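Local coordinates for SusD homolog (PDB 3EHM), which probably binds mucin O-glycans at the surface of a gut Bacteroides cell, as a SusD-like lipoprotein serving host-glycan utilization, at residues A[269-274]-A[308-313]. Sequence-based numbering, arbitrary orientation.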
loop_
_atom_site.group_PDB
_atom_site.type_symbol
_atom_site.label_atom_id
_atom_site.label_comp_id
_atom_site.label_asym_id
_atom_site.label_seq_id
_atom_site.Cartn_x
_atom_site.Cartn_y
_atom_site.Cartn_z
ATOM N N GLU A 269 -0.372 -11.338 16.725
ATOM C CA GLU A 269 0.903 -10.988 16.118
ATOM C C GLU A 269 0.980 -9.575 15.543
ATOM O O GLU A 269 2.057 -8.996 15.476
ATOM C CB GLU A 269 1.257 -12.023 15.036
ATOM C CG GLU A 269 1.352 -13.453 15.591
ATOM C CD GLU A 269 1.626 -14.511 14.530
ATOM O OE1 GLU A 269 1.039 -14.433 13.430
ATOM O OE2 GLU A 269 2.421 -15.434 14.808
ATOM N N THR A 270 -0.148 -9.006 15.133
ATOM C CA THR A 270 -0.120 -7.660 14.574
ATOM C C THR A 270 -0.534 -6.587 15.573
ATOM O O THR A 270 -1.630 -6.621 16.125
ATOM C CB THR A 270 -1.002 -7.564 13.317
ATOM O OG1 THR A 270 -0.440 -8.392 12.292
ATOM C CG2 THR A 270 -1.068 -6.123 12.812
ATOM N N ARG A 271 0.361 -5.625 15.783
ATOM C CA ARG A 271 0.137 -4.535 16.725
ATOM C C ARG A 271 0.520 -3.195 16.089
ATOM O O ARG A 271 0.994 -3.156 14.953
ATOM C CB ARG A 271 0.970 -4.786 17.985
ATOM C CG ARG A 271 0.603 -6.082 18.729
ATOM C CD ARG A 271 -0.749 -5.932 19.414
ATOM N NE ARG A 271 -1.162 -7.102 20.193
ATOM C CZ ARG A 271 -1.983 -8.052 19.749
ATOM N NH1 ARG A 271 -2.483 -7.987 18.520
ATOM N NH2 ARG A 271 -2.338 -9.051 20.547
HETATM N N MSE A 272 0.309 -2.102 16.821
HETATM C CA MSE A 272 0.629 -0.760 16.324
HETATM C C MSE A 272 2.134 -0.579 16.115
HETATM O O MSE A 272 2.933 -0.898 16.995
HETATM C CB MSE A 272 0.118 0.301 17.308
HETATM C CG MSE A 272 0.371 1.742 16.868
HETATM SE SE MSE A 272 -0.223 3.029 18.201
HETATM C CE MSE A 272 1.022 2.582 19.613
ATOM N N GLY A 273 2.505 -0.060 14.949
ATOM C CA GLY A 273 3.907 0.154 14.624
ATOM C C GLY A 273 4.510 1.405 15.236
ATOM O O GLY A 273 3.813 2.391 15.469
ATOM N N ALA A 274 5.819 1.372 15.473
ATOM C CA ALA A 274 6.528 2.495 16.086
ATOM C C ALA A 274 6.548 3.746 15.224
ATOM O O ALA A 274 6.338 4.853 15.717
ATOM C CB ALA A 274 7.953 2.084 16.428
ATOM N N PHE A 308 1.133 1.998 23.257
ATOM C CA PHE A 308 2.425 1.313 23.255
ATOM C C PHE A 308 2.694 0.621 21.919
ATOM O O PHE A 308 2.024 -0.350 21.568
ATOM C CB PHE A 308 2.458 0.256 24.363
ATOM C CG PHE A 308 2.028 0.767 25.714
ATOM C CD1 PHE A 308 1.235 -0.021 26.543
ATOM C CD2 PHE A 308 2.418 2.025 26.163
ATOM C CE1 PHE A 308 0.836 0.434 27.803
ATOM C CE2 PHE A 308 2.026 2.492 27.423
ATOM C CZ PHE A 308 1.233 1.693 28.241
ATOM N N PRO A 309 3.691 1.106 21.167
ATOM C CA PRO A 309 4.023 0.510 19.871
ATOM C C PRO A 309 5.006 -0.655 19.951
ATOM O O PRO A 309 5.647 -0.882 20.976
ATOM C CB PRO A 309 4.610 1.685 19.108
ATOM C CG PRO A 309 5.383 2.389 20.183
ATOM C CD PRO A 309 4.412 2.378 21.358
ATOM N N VAL A 310 5.104 -1.393 18.850
ATOM C CA VAL A 310 6.029 -2.509 18.729
ATOM C C VAL A 310 6.979 -2.070 17.619
ATOM O O VAL A 310 6.541 -1.596 16.566
ATOM C CB VAL A 310 5.297 -3.807 18.336
ATOM C CG1 VAL A 310 6.297 -4.930 18.097
ATOM C CG2 VAL A 310 4.330 -4.204 19.452
ATOM N N ALA A 311 8.276 -2.205 17.861
ATOM C CA ALA A 311 9.273 -1.770 16.892
ATOM C C ALA A 311 9.216 -2.522 15.568
ATOM O O ALA A 311 8.742 -3.659 15.503
ATOM C CB ALA A 311 10.662 -1.875 17.502
ATOM N N PRO A 312 9.690 -1.885 14.487
ATOM C CA PRO A 312 9.679 -2.526 13.170
ATOM C C PRO A 312 10.692 -3.657 13.107
ATOM O O PRO A 312 11.749 -3.589 13.741
ATOM C CB PRO A 312 10.019 -1.382 12.226
ATOM C CG PRO A 312 10.943 -0.547 13.049
ATOM C CD PRO A 312 10.255 -0.526 14.400
ATOM N N THR A 313 10.357 -4.694 12.349
ATOM C CA THR A 313 11.227 -5.852 12.190
ATOM C C THR A 313 11.710 -6.320 13.565
ATOM O O THR A 313 12.909 -6.372 13.848
ATOM C CB THR A 313 12.416 -5.501 11.260
ATOM O OG1 THR A 313 11.906 -4.914 10.051
ATOM C CG2 THR A 313 13.205 -6.751 10.887
#
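Where strand 270-272 runs out, the 271-274 backbone runs at 78° to the extended run 308-312 and makes a single beta bridge, G273 opposite V310. V310 N donates a hydrogen bond to M272 O, 2.9 Å away and nearly along the C=O axis; the return bond, A274 N to V310 O at 3.2 Å, is weak and bent. Selenomethionine M272 reaches over the proline: the chain is extended, CG anti to the backbone N, until the bend at chi3 (66°) drops methyl CE onto the F308-P309 peptide. There M272 CE sits 3.4 Å from P309 N. P309 CB also lies 3.7 Å from A274 CA, so the proline ring meets both M272 and A274. W277 of helix 274-282 also packs on M272 and P309; G273 is the N-cap of that helix, and in this SusD-like protein the bridge thus joins the helix's N-terminal end to the loop after strand 304-306, as buried packing. A274 CB rests 4.0 Å from P312 CD. On the strand side V310 CG2 touches R271 CB at 3.7 Å, while the bent arginine chain turns away: NH1 bonds T270 O from above the carbonyl plane and V264 O besides, and NH2 holds K326 O.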